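Local coordinates for protein putative oxygenase (Streptomyces coelicolor, PDB 2OG5) that hydroxylates L-asparagine at C3 with iron(II), 2-oxoglutarate and oxygen, supplying (2S,3S)-3-hydroxyasparagine for the calcium-dependent antibiotic, at residues Asp37-Gln42 with Val101-Pro106; Met110-Thr115 with Cys196-Pro201. All blocks are in the same frame, centred on the assembly; numbering follows the deposited sequence.

Contact 1: Asp37-Gln42 with Val101-Pro106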
loop_
_atom_site.group_PDB
_atom_site.type_symbol
_atom_site.label_atom_id
_atom_site.label_comp_id
_atom_site.label_asym_id
_atom_site.label_seq_id
_atom_site.Cartn_x
_atom_site.Cartn_y
_atom_site.Cartn_z
ATOM N N ASP A 37 12.329 3.893 10.406
ATOM C CA ASP A 37 11.712 5.195 10.587
ATOM C C ASP A 37 12.782 6.216 10.240
ATOM O O ASP A 37 13.657 6.517 11.060
ATOM C CB ASP A 37 11.202 5.346 12.022
ATOM C CG ASP A 37 10.436 6.632 12.244
ATOM O OD1 ASP A 37 10.593 7.581 11.449
ATOM O OD2 ASP A 37 9.686 6.707 13.239
ATOM N N VAL A 38 12.721 6.727 9.015
ATOM C CA VAL A 38 13.776 7.566 8.466
ATOM C C VAL A 38 13.271 8.977 8.239
ATOM O O VAL A 38 12.342 9.188 7.473
ATOM C CB VAL A 38 14.284 7.002 7.123
ATOM C CG1 VAL A 38 15.391 7.890 6.555
ATOM C CG2 VAL A 38 14.763 5.564 7.304
ATOM N N THR A 39 13.890 9.950 8.902
ATOM C CA THR A 39 13.585 11.349 8.645
ATOM C C THR A 39 14.682 11.892 7.739
ATOM O O THR A 39 15.867 11.794 8.065
ATOM C CB THR A 39 13.489 12.172 9.950
ATOM O OG1 THR A 39 12.397 11.690 10.743
ATOM C CG2 THR A 39 13.254 13.648 9.644
ATOM N N LEU A 40 14.289 12.434 6.593
ATOM C CA LEU A 40 15.246 13.044 5.680
ATOM C C LEU A 40 15.896 14.244 6.365
ATOM O O LEU A 40 15.207 15.032 7.018
ATOM C CB LEU A 40 14.557 13.506 4.390
ATOM C CG LEU A 40 14.316 12.456 3.300
ATOM C CD1 LEU A 40 13.402 11.325 3.773
ATOM C CD2 LEU A 40 13.749 13.128 2.049
ATOM N N ASP A 41 17.213 14.385 6.228
ATOM C CA ASP A 41 17.852 15.606 6.699
ATOM C C ASP A 41 17.570 16.707 5.679
ATOM O O ASP A 41 17.055 16.432 4.595
ATOM C CB ASP A 41 19.346 15.400 7.008
ATOM C CG ASP A 41 20.190 15.120 5.787
ATOM O OD1 ASP A 41 19.725 15.295 4.646
ATOM O OD2 ASP A 41 21.365 14.739 5.989
ATOM N N GLN A 42 17.863 17.950 6.037
ATOM C CA GLN A 42 17.456 19.092 5.220
ATOM C C GLN A 42 18.046 19.016 3.814
ATOM O O GLN A 42 17.361 19.294 2.832
ATOM C CB GLN A 42 17.870 20.404 5.898
ATOM C CG GLN A 42 17.516 21.680 5.126
ATOM C CD GLN A 42 16.019 21.929 4.992
ATOM O OE1 GLN A 42 15.200 21.300 5.669
ATOM N NE2 GLN A 42 15.653 22.864 4.113
ATOM N N VAL A 101 8.599 3.889 7.442
ATOM C CA VAL A 101 8.054 5.215 7.195
ATOM C C VAL A 101 9.204 6.179 6.927
ATOM O O VAL A 101 10.203 6.159 7.639
ATOM C CB VAL A 101 7.173 5.692 8.344
ATOM C CG1 VAL A 101 6.605 7.069 8.033
ATOM C CG2 VAL A 101 6.063 4.697 8.569
ATOM N N LEU A 102 9.086 6.951 5.850
ATOM C CA LEU A 102 10.026 8.019 5.527
ATOM C C LEU A 102 9.308 9.333 5.799
ATOM O O LEU A 102 8.146 9.481 5.437
ATOM C CB LEU A 102 10.451 7.960 4.054
ATOM C CG LEU A 102 11.548 6.986 3.602
ATOM C CD1 LEU A 102 11.330 5.611 4.108
ATOM C CD2 LEU A 102 11.591 7.016 2.072
ATOM N N ARG A 103 9.999 10.278 6.428
ATOM C CA ARG A 103 9.398 11.561 6.807
ATOM C C ARG A 103 10.187 12.678 6.161
ATOM O O ARG A 103 11.405 12.616 6.113
ATOM C CB ARG A 103 9.437 11.732 8.323
ATOM C CG ARG A 103 8.825 10.585 9.084
ATOM C CD ARG A 103 8.902 10.811 10.580
ATOM N NE ARG A 103 8.430 9.637 11.315
ATOM C CZ ARG A 103 7.372 9.616 12.125
ATOM N NH1 ARG A 103 6.631 10.702 12.334
ATOM N NH2 ARG A 103 7.047 8.484 12.742
ATOM N N GLY A 104 9.497 13.700 5.675
ATOM C CA GLY A 104 10.157 14.879 5.115
ATOM C C GLY A 104 10.206 14.897 3.601
ATOM O O GLY A 104 10.988 15.653 3.017
ATOM N N LEU A 105 9.371 14.083 2.959
ATOM C CA LEU A 105 9.277 14.069 1.505
ATOM C C LEU A 105 8.501 15.288 1.022
ATOM O O LEU A 105 7.679 15.838 1.763
ATOM C CB LEU A 105 8.622 12.773 1.017
ATOM C CG LEU A 105 9.533 11.552 1.168
ATOM C CD1 LEU A 105 8.726 10.287 1.108
ATOM C CD2 LEU A 105 10.645 11.551 0.111
ATOM N N PRO A 106 8.764 15.723 -0.222
ATOM C CA PRO A 106 8.135 16.955 -0.682
ATOM C C PRO A 106 6.675 16.748 -1.038
ATOM O O PRO A 106 6.338 15.799 -1.747
ATOM C CB PRO A 106 8.951 17.326 -1.924
ATOM C CG PRO A 106 9.475 16.032 -2.431
ATOM C CD PRO A 106 9.646 15.130 -1.244
#

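Contact 2: Met110-Thr115 with Cys196-Pro201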
loop_
_atom_site.group_PDB
_atom_site.type_symbol
_atom_site.label_atom_id
_atom_site.label_comp_id
_atom_site.label_asym_id
_atom_site.label_seq_id
_atom_site.Cartn_x
_atom_site.Cartn_y
_atom_site.Cartn_z
ATOM N N MET A 110 1.124 24.257 0.186
ATOM C CA MET A 110 0.583 25.564 -0.183
ATOM C C MET A 110 -0.276 25.459 -1.441
ATOM O O MET A 110 -1.293 26.149 -1.567
ATOM C CB MET A 110 1.716 26.573 -0.414
ATOM N N GLY A 111 0.133 24.592 -2.365
ATOM C CA GLY A 111 -0.566 24.416 -3.632
ATOM C C GLY A 111 -1.674 23.376 -3.632
ATOM O O GLY A 111 -2.368 23.228 -4.638
ATOM N N LEU A 112 -1.850 22.654 -2.521
ATOM C CA LEU A 112 -2.845 21.575 -2.459
ATOM C C LEU A 112 -4.292 22.078 -2.484
ATOM O O LEU A 112 -4.681 22.888 -1.643
ATOM C CB LEU A 112 -2.656 20.720 -1.195
ATOM C CG LEU A 112 -1.762 19.480 -1.242
ATOM C CD1 LEU A 112 -1.999 18.676 0.035
ATOM C CD2 LEU A 112 -2.014 18.620 -2.473
ATOM N N PRO A 113 -5.109 21.564 -3.416
ATOM C CA PRO A 113 -6.513 21.941 -3.447
ATOM C C PRO A 113 -7.278 21.266 -2.316
ATOM O O PRO A 113 -6.695 20.474 -1.576
ATOM C CB PRO A 113 -6.978 21.397 -4.798
ATOM C CG PRO A 113 -6.135 20.228 -5.027
ATOM C CD PRO A 113 -4.790 20.595 -4.478
ATOM N N PRO A 114 -8.578 21.568 -2.183
ATOM C CA PRO A 114 -9.395 20.848 -1.207
ATOM C C PRO A 114 -9.382 19.342 -1.474
ATOM O O PRO A 114 -9.236 18.904 -2.622
ATOM C CB PRO A 114 -10.795 21.428 -1.411
ATOM C CG PRO A 114 -10.585 22.733 -2.086
ATOM C CD PRO A 114 -9.357 22.577 -2.919
ATOM N N THR A 115 -9.514 18.551 -0.419
ATOM C CA THR A 115 -9.476 17.113 -0.557
ATOM C C THR A 115 -10.619 16.657 -1.470
ATOM O O THR A 115 -11.769 17.045 -1.242
ATOM C CB THR A 115 -9.615 16.454 0.821
ATOM O OG1 THR A 115 -8.575 16.940 1.683
ATOM C CG2 THR A 115 -9.538 14.943 0.720
ATOM N N CYS A 196 1.223 10.731 2.468
ATOM C CA CYS A 196 0.251 11.619 3.088
ATOM C C CYS A 196 0.372 13.030 2.526
ATOM O O CYS A 196 1.431 13.650 2.594
ATOM C CB CYS A 196 0.442 11.646 4.597
ATOM S SG CYS A 196 -0.690 12.777 5.438
ATOM N N LEU A 197 -0.725 13.525 1.968
ATOM C CA LEU A 197 -0.803 14.904 1.494
ATOM C C LEU A 197 -1.409 15.824 2.548
ATOM O O LEU A 197 -0.973 16.957 2.725
ATOM C CB LEU A 197 -1.644 14.977 0.220
ATOM C CG LEU A 197 -1.106 14.239 -1.007
ATOM C CD1 LEU A 197 -2.010 14.491 -2.205
ATOM C CD2 LEU A 197 0.328 14.610 -1.336
ATOM N N ARG A 198 -2.424 15.323 3.238
ATOM C CA ARG A 198 -3.116 16.093 4.265
ATOM C C ARG A 198 -3.493 15.110 5.367
ATOM O O ARG A 198 -4.082 14.067 5.091
ATOM C CB ARG A 198 -4.351 16.753 3.651
ATOM C CG ARG A 198 -5.115 17.667 4.565
ATOM C CD ARG A 198 -6.172 18.455 3.809
ATOM N NE ARG A 198 -5.598 19.563 3.038
ATOM C CZ ARG A 198 -5.873 19.849 1.765
ATOM N NH1 ARG A 198 -6.724 19.119 1.054
ATOM N NH2 ARG A 198 -5.296 20.899 1.203
ATOM N N ALA A 199 -3.119 15.415 6.605
ATOM C CA ALA A 199 -3.453 14.566 7.734
ATOM C C ALA A 199 -4.946 14.631 8.039
ATOM O O ALA A 199 -5.617 15.592 7.693
ATOM C CB ALA A 199 -2.643 14.968 8.957
ATOM N N ASP A 200 -5.461 13.591 8.687
ATOM C CA ASP A 200 -6.811 13.643 9.259
ATOM C C ASP A 200 -6.835 14.713 10.337
ATOM O O ASP A 200 -6.213 14.531 11.376
ATOM C CB ASP A 200 -7.192 12.309 9.896
ATOM C CG ASP A 200 -8.437 12.395 10.769
ATOM O OD1 ASP A 200 -9.360 13.187 10.482
ATOM O OD2 ASP A 200 -8.483 11.660 11.778
ATOM N N PRO A 201 -7.569 15.816 10.115
ATOM C CA PRO A 201 -7.553 16.878 11.116
ATOM C C PRO A 201 -8.267 16.513 12.416
ATOM O O PRO A 201 -8.064 17.203 13.424
ATOM C CB PRO A 201 -8.297 18.014 10.412
ATOM C CG PRO A 201 -9.236 17.341 9.503
ATOM C CD PRO A 201 -8.462 16.152 8.991
#

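Contact 1: Asp37-Gln42 with Val101-Pro106
V38 O takes the backbone N-H of R103 at 2.8 Å, the shortest polar bond between the two segments. L102 CA also lies close to V38 O and sends it a C-H...O contact. Two further backbone bonds continue the ladder: V38 N to V101 O, and L40 N to R103 O at 2.9 Å. V38 uses both its N and its O towards the neighbouring strand.

D37 and R103 have their side chains on the same face of the sheet and form a salt bridge. R103 grips the carboxylate side-on. Its NE reaches D37 OD1 at 3.0 Å, and NH2 reaches D37 OD2 at 3.2 Å over a more bent path. Both oxygens are met on their syn sides, by nitrogens somewhat out of the carboxylate plane, NH2 more than NE. The carboxylate and guanidinium planes are inclined by 17°. R103 is extended from CG to NE and rises off the sheet. D37, with CG anti to the backbone N, leans forward along its strand to meet it. T39 OG1 lies beside this chain, 3.6 Å from R103 CD. The remaining nitrogen, NH1, pairs with E300, so the arginine links two acids.

V38 and L102 point to the other face, where helix 81-92 packs on them. Just past the strand, L40 CD1 rests 3.3 Å from R103 O, while L40 CD2 meets L105 CD2 at 4.0 Å. G104 has a positive phi of 101°, where a side chain would press on the preceding carbonyl O. D41 then N-caps helix 42-58 through D44 N. The strand axes are 14° apart. This is a parallel beta pair that adds strand 37-39 beside strand 99-103, in the larger sheet of the jelly-roll fold.

Contact 2: Met110-Thr115 with Cys196-Pro201
A classic beta bulge, formed by L197 and R198 opposite W326, marks this contact in the jelly-roll fold. The chain turns a corner here as it leaves strand 191-196. The loop 110-115 runs past the bulge, and the two residues meet it in different ways.

L112 packs on L197: its CD1 lies 3.7 Å from L197 CB and also touches L197 O. The two leucine side chains cross at about a right angle. W326 touches both leucines as well as R198. L112 CD1 also sits over one face of the R198 guanidinium, 4.1 Å above its plane and offset toward the rim.

R198 makes the polar contacts. Its CG is anti to the backbone N (chi1 -176°), and the chain bends at chi3 (-77°), so that the guanidinium meets the loop end-on. Both terminal nitrogens bond to the carbonyl oxygen of P113, which lies in the guanidinium plane. The NH1 bond runs in the carbonyl plane. The NH2 donor stands well above that plane.

T115 closes the group. Its side chain is about 6 Å from that of R325, which binds 2-oxoglutarate, so the loop passes close to the cosubstrate site. T115 OG1 is hydrogen-bonded to the backbone O of D324, the residue just before R325. The hydroxyl thus joins R198 to the backbone next to R325. R198 NH1 serves two acceptors, P113 O at 3.0 Å and T115 OG1 at 2.9 Å.

The chain first lays down strand 37-39, then runs through helices 42-58, 66-76 and 81-92 before strand 99-103 returns beside it. Contact 1 closes this largely helical loop. The segments 101-106 and 110-115 follow one another closely, so contact 2 opens soon after contact 1 has closed. Its loop takes in helix 128-140 and several strands, and ends at 196-201 after strand 191-196. The two closures are in series and neither nest nor cross. Their centres lie 18 Å apart. Contact 1 joins two strands of the larger sheet. Contact 2 ties a loop to the end of strand 191-196 in that same sheet.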